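Local coordinates for SAM-dependent methyltransferase (Geobacter sulfurreducens, PDB 5BP7), which probably transfers a methyl group from S-adenosylmethionine to an acceptor substrate, and binds S-adenosyl-L-homocysteine, the product left by that cofactor, at residues G162-R167 and L261-F266; M73-A78 and D109-I114; P59-L64 and A127-C132. All coordinates share one frame; numbering follows the deposited sequence.

Overall arrangement
From the N terminus, the chain first lays down strand 62-66 and then helix 72-81, opening contact 3 and contact 2 in turn. Contact 2 closes first, when strand 111-115 packs against the helix; contact 3 closes afterwards, when strand 127-133 pairs with strand 62-66, so the smaller loop sits within the larger. The two are packed together through Leu74 on Val63. Contact 1 follows in series, closing a mostly helical loop of 93 residues when strand 261-270 returns antiparallel to strand 157-166. All three contacts reach one sheet of strand order 3-2-1-4-5-7-6, the class I methyltransferase fold, and Gly162 of contact 1 probably hydrogen-bonds to Cys132 of contact 3.

Contact 1 of 3, residues G162-R167 and L261-F266; sequences GEPYWR and LGWGVF
Tyr165 lays its ring flat on the backbone of Gly262, with Gly262 CA 3.8 Å from the centroid of the Tyr165 ring, a CH-pi contact over the face. The ring gets there because CG stands between its own N and carbonyl carbon (chi1 65°), and Gly262 has no side chain to hold it off. At the far end of the ring, Tyr165 OH lies 2.7 Å from a water, which also accepts a hydrogen bond from Trp263 N.

On the other face of the sheet Trp263 does the reverse. With CG anti to its backbone N (chi1 -166°), the indole folds back over the neighbouring strand, and Glu163 N lies 3.7 Å above the plane of the Trp263 ring, toward its rim. Pro164 CG meets Trp263 CD1 at 4.0 Å, and the bare CA of Gly162 leaves room for the six-membered part. In the last pair, where the side chains diverge at their bases, Leu261 CD1 touches Trp166 CZ3 at 3.8 Å.

Four backbone hydrogen bonds tie the antiparallel pairs Glu163-Gly264 and Tyr165-Gly262. That from Gly262 N to Tyr165 O is 2.6 Å long, whereas Tyr165 N approaches Gly262 O from well above the carbonyl plane.

Trp263 also touches Asn41, which binds S-adenosyl-L-homocysteine, and Glu163 OE1 is hydrogen-bonded to Thr136. This pairing joins the fifth and the reversed seventh strand of the fold. Its chemistry implies that Gly262, opposite Tyr165, and Gly162, diagonal to Trp263, let two aromatic groups pack on backbone, while a water serves both the tyrosine hydroxyl and the Trp263 amide.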
loop_
_atom_site.group_PDB
_atom_site.type_symbol
_atom_site.label_atom_id
_atom_site.label_comp_id
_atom_site.label_asym_id
_atom_site.label_seq_id
_atom_site.Cartn_x
_atom_site.Cartn_y
_atom_site.Cartn_z
ATOM N N GLY A 162 1.205 3.314 5.707
ATOM C CA GLY A 162 1.526 3.856 4.387
ATOM C C GLY A 162 0.419 4.781 3.958
ATOM O O GLY A 162 -0.749 4.383 3.958
ATOM N N GLU A 163 0.767 6.037 3.641
ATOM C CA GLU A 163 -0.229 7.101 3.515
ATOM C C GLU A 163 0.298 8.200 2.618
ATOM O O GLU A 163 1.481 8.522 2.679
ATOM C CB GLU A 163 -0.564 7.685 4.903
ATOM C CG GLU A 163 -1.576 8.831 4.979
ATOM C CD GLU A 163 -3.037 8.431 4.754
ATOM O OE1 GLU A 163 -3.343 7.222 4.603
ATOM O OE2 GLU A 163 -3.892 9.348 4.707
ATOM N N PRO A 164 -0.595 8.806 1.815
ATOM C CA PRO A 164 -0.165 9.963 1.072
ATOM C C PRO A 164 -0.023 11.212 1.948
ATOM O O PRO A 164 -0.599 11.296 3.025
ATOM C CB PRO A 164 -1.274 10.149 0.027
ATOM C CG PRO A 164 -2.188 8.996 0.124
ATOM C CD PRO A 164 -2.004 8.465 1.506
ATOM N N TYR A 165 0.728 12.189 1.459
ATOM C CA TYR A 165 0.794 13.514 2.088
ATOM C C TYR A 165 0.973 14.538 0.980
ATOM O O TYR A 165 1.358 14.159 -0.146
ATOM C CB TYR A 165 1.925 13.573 3.111
ATOM C CG TYR A 165 3.291 13.419 2.530
ATOM C CD1 TYR A 165 3.845 12.155 2.339
ATOM C CD2 TYR A 165 4.031 14.517 2.169
ATOM C CE1 TYR A 165 5.107 11.999 1.802
ATOM C CE2 TYR A 165 5.282 14.369 1.609
ATOM C CZ TYR A 165 5.820 13.110 1.445
ATOM O OH TYR A 165 7.074 12.979 0.923
ATOM N N TRP A 166 0.665 15.810 1.276
ATOM C CA TRP A 166 0.876 16.884 0.310
ATOM C C TRP A 166 2.358 17.215 0.256
ATOM O O TRP A 166 2.951 17.695 1.201
ATOM C CB TRP A 166 0.045 18.154 0.599
ATOM C CG TRP A 166 -1.447 17.968 0.484
ATOM C CD1 TRP A 166 -2.355 18.160 1.465
ATOM C CD2 TRP A 166 -2.196 17.524 -0.671
ATOM N NE1 TRP A 166 -3.626 17.855 1.025
ATOM C CE2 TRP A 166 -3.558 17.465 -0.285
ATOM C CE3 TRP A 166 -1.848 17.166 -1.984
ATOM C CZ2 TRP A 166 -4.577 17.051 -1.161
ATOM C CZ3 TRP A 166 -2.858 16.765 -2.857
ATOM C CH2 TRP A 166 -4.206 16.718 -2.443
ATOM N N ARG A 167 2.938 16.923 -0.887
ATOM C CA ARG A 167 4.296 17.299 -1.228
ATOM C C ARG A 167 4.378 18.832 -1.406
ATOM O O ARG A 167 5.325 19.472 -0.984
ATOM C CB ARG A 167 4.637 16.604 -2.537
ATOM C CG ARG A 167 6.080 16.605 -2.904
ATOM C CD ARG A 167 6.272 15.845 -4.192
ATOM N NE ARG A 167 7.620 16.101 -4.641
ATOM C CZ ARG A 167 7.991 17.068 -5.480
ATOM N NH1 ARG A 167 7.114 17.908 -6.046
ATOM N NH2 ARG A 167 9.270 17.171 -5.791
ATOM N N LEU A 261 1.509 15.352 -4.865
ATOM C CA LEU A 261 1.231 14.269 -3.939
ATOM C C LEU A 261 2.481 13.481 -3.558
ATOM O O LEU A 261 3.155 12.891 -4.408
ATOM C CB LEU A 261 0.143 13.346 -4.518
ATOM C CG LEU A 261 -0.646 12.487 -3.525
ATOM C CD1 LEU A 261 -1.290 13.281 -2.404
ATOM C CD2 LEU A 261 -1.715 11.687 -4.279
ATOM N N GLY A 262 2.785 13.496 -2.274
ATOM C CA GLY A 262 3.805 12.618 -1.697
ATOM C C GLY A 262 3.184 11.307 -1.197
ATOM O O GLY A 262 1.958 11.162 -1.124
ATOM N N TRP A 263 4.044 10.350 -0.852
ATOM C CA TRP A 263 3.605 9.116 -0.218
ATOM C C TRP A 263 4.720 8.547 0.632
ATOM O O TRP A 263 5.898 8.650 0.279
ATOM C CB TRP A 263 3.170 8.103 -1.275
ATOM C CG TRP A 263 2.402 6.931 -0.749
ATOM C CD1 TRP A 263 1.049 6.833 -0.630
ATOM C CD2 TRP A 263 2.931 5.693 -0.310
ATOM N NE1 TRP A 263 0.703 5.609 -0.130
ATOM C CE2 TRP A 263 1.843 4.883 0.070
ATOM C CE3 TRP A 263 4.215 5.183 -0.202
ATOM C CZ2 TRP A 263 1.993 3.590 0.556
ATOM C CZ3 TRP A 263 4.371 3.885 0.292
ATOM C CH2 TRP A 263 3.263 3.106 0.655
ATOM N N GLY A 264 4.367 7.935 1.747
ATOM C CA GLY A 264 5.375 7.304 2.585
ATOM C C GLY A 264 4.870 6.220 3.491
ATOM O O GLY A 264 3.671 6.092 3.727
ATOM N N VAL A 265 5.824 5.457 4.011
ATOM C CA VAL A 265 5.582 4.469 5.045
ATOM C C VAL A 265 6.256 4.979 6.325
ATOM O O VAL A 265 7.445 5.293 6.342
ATOM C CB VAL A 265 6.094 3.066 4.675
ATOM C CG1 VAL A 265 5.603 2.040 5.674
ATOM C CG2 VAL A 265 5.602 2.669 3.302
ATOM N N PHE A 266 5.478 4.990 7.393
ATOM C CA PHE A 266 5.861 5.570 8.676
ATOM C C PHE A 266 5.810 4.475 9.728
ATOM O O PHE A 266 4.797 3.780 9.864
ATOM C CB PHE A 266 4.895 6.702 9.040
ATOM C CG PHE A 266 4.856 7.782 8.018
ATOM C CD1 PHE A 266 5.792 8.804 8.041
ATOM C CD2 PHE A 266 3.937 7.735 6.978
ATOM C CE1 PHE A 266 5.803 9.775 7.061
ATOM C CE2 PHE A 266 3.933 8.700 5.999
ATOM C CZ PHE A 266 4.870 9.724 6.032
HETATM O O HOH W 1 6.842 11.530 -1.299
#

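Contact 2 of 3, residues M73-A78 and D109-I114; sequences MLCTWA and DRVTFI
Val111 pushes a methyl group into the shallow hollow between Leu74 and Ala78, one turn apart on helix 72-81. This is helix-on-sheet packing of the Rossmann-like methyltransferase fold: the helix that follows the first strand runs nearly antiparallel to strand 111-115, at 172°, with their axes 9.1 Å apart. Val111 CG1 is the bump, 4.0 Å from Leu74 CB and 3.9 Å from Ala78 CB, and the floor of the hollow is the carbonyl Leu74 O. CG1 lies anti to the carbonyl carbon of Val111 (chi1 -67°), the rotation that turns this branch to the helix.

The second bump is the Phe113 ring, whose leading end slides in between Leu74 and Cys75. Leu74 CD1 comes obliquely to the ring, 3.7 Å from Phe113 CE1. Just before the strand begins, Arg110 lays its CB near Ala78, and its guanidinium is hydrogen-bonded through NH2 to Gly82 O and through NE to Ile83 O. Ala98 and Ala102 of helix 92-104 touch Phe113 and Val111 as well, and Leu74 also rests on Val63 of strand 62-66. Cys75 SG stands 3.8 Å from Phe113 CZ and 3.9 Å from Phe113 CE2, a sulfur-aromatic contact, likewise oblique.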
loop_
_atom_site.group_PDB
_atom_site.type_symbol
_atom_site.label_atom_id
_atom_site.label_comp_id
_atom_site.label_asym_id
_atom_site.label_seq_id
_atom_site.Cartn_x
_atom_site.Cartn_y
_atom_site.Cartn_z
HETATM N N MSE A 73 5.758 -7.409 0.120
HETATM C CA MSE A 73 6.402 -7.040 1.378
HETATM C C MSE A 73 6.658 -8.251 2.222
HETATM O O MSE A 73 7.795 -8.490 2.649
HETATM C CB MSE A 73 5.554 -6.021 2.128
HETATM C CG MSE A 73 6.326 -5.400 3.293
HETATM SE SE MSE A 73 5.171 -4.049 4.166
HETATM C CE MSE A 73 4.151 -5.281 5.295
ATOM N N LEU A 74 5.611 -9.046 2.460
ATOM C CA LEU A 74 5.743 -10.246 3.289
ATOM C C LEU A 74 6.705 -11.258 2.673
ATOM O O LEU A 74 7.557 -11.813 3.375
ATOM C CB LEU A 74 4.371 -10.895 3.561
ATOM C CG LEU A 74 3.480 -10.169 4.578
ATOM C CD1 LEU A 74 2.128 -10.860 4.699
ATOM C CD2 LEU A 74 4.129 -10.131 5.948
ATOM N N CYS A 75 6.569 -11.490 1.373
ATOM C CA CYS A 75 7.379 -12.498 0.715
ATOM C C CYS A 75 8.852 -12.140 0.712
ATOM O O CYS A 75 9.694 -12.958 1.091
ATOM C CB CYS A 75 6.910 -12.743 -0.719
ATOM S SG CYS A 75 5.341 -13.632 -0.839
ATOM N N THR A 76 9.170 -10.923 0.279
ATOM C CA THR A 76 10.576 -10.509 0.178
ATOM C C THR A 76 11.252 -10.405 1.580
ATOM O O THR A 76 12.419 -10.759 1.749
ATOM C CB THR A 76 10.746 -9.180 -0.567
ATOM O OG1 THR A 76 9.980 -8.148 0.082
ATOM C CG2 THR A 76 10.344 -9.310 -2.031
ATOM N N TRP A 77 10.498 -9.959 2.568
ATOM C CA TRP A 77 11.026 -9.875 3.932
ATOM C C TRP A 77 11.150 -11.274 4.594
ATOM O O TRP A 77 12.061 -11.503 5.409
ATOM C CB TRP A 77 10.171 -8.930 4.796
ATOM C CG TRP A 77 10.230 -7.476 4.407
ATOM C CD1 TRP A 77 10.897 -6.923 3.348
ATOM C CD2 TRP A 77 9.522 -6.396 5.034
ATOM N NE1 TRP A 77 10.663 -5.574 3.293
ATOM C CE2 TRP A 77 9.820 -5.225 4.314
ATOM C CE3 TRP A 77 8.650 -6.312 6.136
ATOM C CZ2 TRP A 77 9.309 -3.975 4.671
ATOM C CZ3 TRP A 77 8.137 -5.066 6.491
ATOM C CH2 TRP A 77 8.463 -3.915 5.757
ATOM N N ALA A 78 10.247 -12.198 4.256
ATOM C CA ALA A 78 10.418 -13.602 4.675
ATOM C C ALA A 78 11.709 -14.186 4.107
ATOM O O ALA A 78 12.479 -14.827 4.841
ATOM C CB ALA A 78 9.225 -14.447 4.282
ATOM N N ASP A 109 5.934 -21.701 3.488
ATOM C CA ASP A 109 5.767 -22.151 4.879
ATOM C C ASP A 109 5.961 -21.048 5.927
ATOM O O ASP A 109 5.721 -21.274 7.098
ATOM C CB ASP A 109 6.668 -23.367 5.200
ATOM C CG ASP A 109 8.170 -23.087 5.015
ATOM O OD1 ASP A 109 8.577 -22.094 4.353
ATOM O OD2 ASP A 109 8.960 -23.924 5.496
ATOM N N ARG A 110 6.412 -19.869 5.515
ATOM C CA ARG A 110 6.654 -18.758 6.434
ATOM C C ARG A 110 5.559 -17.700 6.428
ATOM O O ARG A 110 5.266 -17.097 7.463
ATOM C CB ARG A 110 8.008 -18.128 6.110
ATOM C CG ARG A 110 9.156 -19.065 6.402
ATOM C CD ARG A 110 10.478 -18.339 6.367
ATOM N NE ARG A 110 10.731 -17.720 7.675
ATOM C CZ ARG A 110 11.011 -18.422 8.782
ATOM N NH1 ARG A 110 11.086 -19.752 8.758
ATOM N NH2 ARG A 110 11.212 -17.796 9.929
ATOM N N VAL A 111 4.966 -17.449 5.267
ATOM C CA VAL A 111 3.921 -16.422 5.157
ATOM C C VAL A 111 2.640 -16.999 4.547
ATOM O O VAL A 111 2.687 -17.800 3.631
ATOM C CB VAL A 111 4.381 -15.170 4.367
ATOM C CG1 VAL A 111 5.458 -14.425 5.132
ATOM C CG2 VAL A 111 4.855 -15.533 2.951
ATOM N N THR A 112 1.511 -16.592 5.105
ATOM C CA THR A 112 0.192 -17.066 4.719
ATOM C C THR A 112 -0.614 -15.904 4.168
ATOM O O THR A 112 -0.535 -14.789 4.687
ATOM C CB THR A 112 -0.563 -17.625 5.942
ATOM O OG1 THR A 112 0.167 -18.733 6.455
ATOM C CG2 THR A 112 -1.959 -18.111 5.584
ATOM N N PHE A 113 -1.450 -16.191 3.177
ATOM C CA PHE A 113 -2.290 -15.167 2.570
ATOM C C PHE A 113 -3.753 -15.573 2.580
ATOM O O PHE A 113 -4.099 -16.660 2.134
ATOM C CB PHE A 113 -1.800 -14.853 1.163
ATOM C CG PHE A 113 -0.417 -14.286 1.145
ATOM C CD1 PHE A 113 -0.193 -12.964 1.521
ATOM C CD2 PHE A 113 0.671 -15.078 0.808
ATOM C CE1 PHE A 113 1.089 -12.436 1.548
ATOM C CE2 PHE A 113 1.959 -14.552 0.837
ATOM C CZ PHE A 113 2.167 -13.224 1.192
ATOM N N ILE A 114 -4.598 -14.692 3.103
ATOM C CA ILE A 114 -6.015 -14.953 3.235
ATOM C C ILE A 114 -6.746 -13.980 2.342
ATOM O O ILE A 114 -6.519 -12.776 2.423
ATOM C CB ILE A 114 -6.499 -14.743 4.687
ATOM C CG1 ILE A 114 -5.822 -15.747 5.610
ATOM C CG2 ILE A 114 -8.020 -14.917 4.799
ATOM C CD1 ILE A 114 -5.903 -15.343 7.066
#

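Contact 3 of 3, residues P59-L64 and A127-C132; sequences PGTRVL and AGVAAC
Arg62 and Leu64 bond to Val129 and Ala131 as in a parallel strand pair. Arg62 O accepts from Val129 N at 3.1 Å, in the carbonyl plane; Leu64 N donates to Val129 O at 2.9 Å; and Leu64 O takes Ala131 N at 2.7 Å. Val129 O is gripped again by a CA-H...O contact, 3.3 Å from Val63 CA.

On one face of the sheet Val63 and Val129 stand side by side and point the same way, with Val63 CG2 4.1 Å from Val129 CB. On the other face, that of Leu64, Leu64 CB lies 4.0 Å from Ala127 CB, the same methyl that sits 3.5 Å from Arg62 O just before the chain turns its corner at Gly128 and Val129. Arg62 CG runs past this alanine as well; CG is anti to the backbone N (chi1 174°) and the chain stays extended to NE, carrying the guanidinium past Ala127.

The next shell holds these groups. Arg62 NE is hydrogen-bonded to Asp125 O and NH1 to Thr86 OG1, while Met73 of helix 72-81 packs on Ala131 and Leu149 of helix 142-150 on Ala130.

In the class I methyltransferase fold these are the first and fourth strands, at the switch point of the strand order: 84-89 and 111-115 lie to one side, 127-133 and 157-166 to the other. The chemistry implies a strand held from both sides: three backbone hydrogen bonds join this pair, Val63 spends its own backbone atoms on strand 84-89, and Arg62 bonds to Thr86 of that strand and to Asp125, just ahead of strand 127-133.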
loop_
_atom_site.group_PDB
_atom_site.type_symbol
_atom_site.label_atom_id
_atom_site.label_comp_id
_atom_site.label_asym_id
_atom_site.label_seq_id
_atom_site.Cartn_x
_atom_site.Cartn_y
_atom_site.Cartn_z
ATOM N N PRO A 59 14.961 -12.734 12.897
ATOM C CA PRO A 59 14.263 -13.894 12.341
ATOM C C PRO A 59 13.148 -14.393 13.253
ATOM O O PRO A 59 13.264 -14.351 14.477
ATOM C CB PRO A 59 15.360 -14.958 12.213
ATOM C CG PRO A 59 16.645 -14.213 12.233
ATOM C CD PRO A 59 16.410 -13.000 13.083
ATOM N N GLY A 60 12.043 -14.785 12.641
ATOM C CA GLY A 60 10.898 -15.275 13.371
ATOM C C GLY A 60 9.947 -14.181 13.853
ATOM O O GLY A 60 8.948 -14.493 14.448
ATOM N N THR A 61 10.245 -12.904 13.612
ATOM C CA THR A 61 9.332 -11.801 13.971
ATOM C C THR A 61 8.069 -12.017 13.149
ATOM O O THR A 61 8.159 -12.322 11.976
ATOM C CB THR A 61 9.924 -10.417 13.602
ATOM O OG1 THR A 61 11.076 -10.159 14.399
ATOM C CG2 THR A 61 8.920 -9.304 13.796
ATOM N N ARG A 62 6.921 -11.850 13.785
ATOM C CA ARG A 62 5.648 -12.012 13.116
ATOM C C ARG A 62 5.195 -10.659 12.530
ATOM O O ARG A 62 5.143 -9.643 13.247
ATOM C CB ARG A 62 4.584 -12.563 14.090
ATOM C CG ARG A 62 3.194 -12.614 13.472
ATOM C CD ARG A 62 2.139 -13.325 14.285
ATOM N NE ARG A 62 0.783 -12.903 13.942
ATOM C CZ ARG A 62 0.079 -13.301 12.877
ATOM N NH1 ARG A 62 0.569 -14.148 11.954
ATOM N NH2 ARG A 62 -1.152 -12.834 12.725
ATOM N N VAL A 63 4.818 -10.673 11.259
ATOM C CA VAL A 63 4.291 -9.493 10.585
ATOM C C VAL A 63 2.831 -9.715 10.146
ATOM O O VAL A 63 2.540 -10.657 9.404
ATOM C CB VAL A 63 5.137 -9.136 9.317
ATOM C CG1 VAL A 63 4.590 -7.879 8.628
ATOM C CG2 VAL A 63 6.599 -8.933 9.668
ATOM N N LEU A 64 1.919 -8.868 10.613
ATOM C CA LEU A 64 0.544 -8.832 10.122
ATOM C C LEU A 64 0.434 -7.684 9.140
ATOM O O LEU A 64 0.795 -6.535 9.467
ATOM C CB LEU A 64 -0.481 -8.612 11.260
ATOM C CG LEU A 64 -1.960 -8.417 10.852
ATOM C CD1 LEU A 64 -2.515 -9.688 10.269
ATOM C CD2 LEU A 64 -2.810 -7.991 12.043
ATOM N N ALA A 127 1.401 -9.416 16.691
ATOM C CA ALA A 127 2.492 -9.241 15.737
ATOM C C ALA A 127 3.526 -8.239 16.241
ATOM O O ALA A 127 3.169 -7.229 16.840
ATOM C CB ALA A 127 1.933 -8.787 14.407
ATOM N N GLY A 128 4.799 -8.540 15.999
ATOM C CA GLY A 128 5.896 -7.593 16.220
ATOM C C GLY A 128 5.891 -6.420 15.236
ATOM O O GLY A 128 6.370 -5.342 15.563
ATOM N N VAL A 129 5.315 -6.635 14.053
ATOM C CA VAL A 129 5.005 -5.561 13.117
ATOM C C VAL A 129 3.554 -5.699 12.658
ATOM O O VAL A 129 3.171 -6.767 12.162
ATOM C CB VAL A 129 5.928 -5.613 11.893
ATOM C CG1 VAL A 129 5.568 -4.530 10.900
ATOM C CG2 VAL A 129 7.378 -5.468 12.325
ATOM N N ALA A 130 2.745 -4.652 12.864
ATOM C CA ALA A 130 1.358 -4.625 12.419
ATOM C C ALA A 130 1.234 -3.515 11.391
ATOM O O ALA A 130 1.393 -2.322 11.726
ATOM C CB ALA A 130 0.425 -4.363 13.578
ATOM N N ALA A 131 0.909 -3.888 10.157
ATOM C CA ALA A 131 1.034 -3.003 9.019
ATOM C C ALA A 131 -0.245 -2.780 8.225
ATOM O O ALA A 131 -1.019 -3.691 8.012
ATOM C CB ALA A 131 2.096 -3.539 8.096
ATOM N N CYS A 132 -0.437 -1.544 7.768
ATOM C CA CYS A 132 -1.427 -1.222 6.738
ATOM C C CYS A 132 -0.795 -0.192 5.811
ATOM O O CYS A 132 -0.735 1.021 6.121
ATOM C CB CYS A 132 -2.716 -0.696 7.345
ATOM S SG CYS A 132 -3.956 -0.288 6.090
#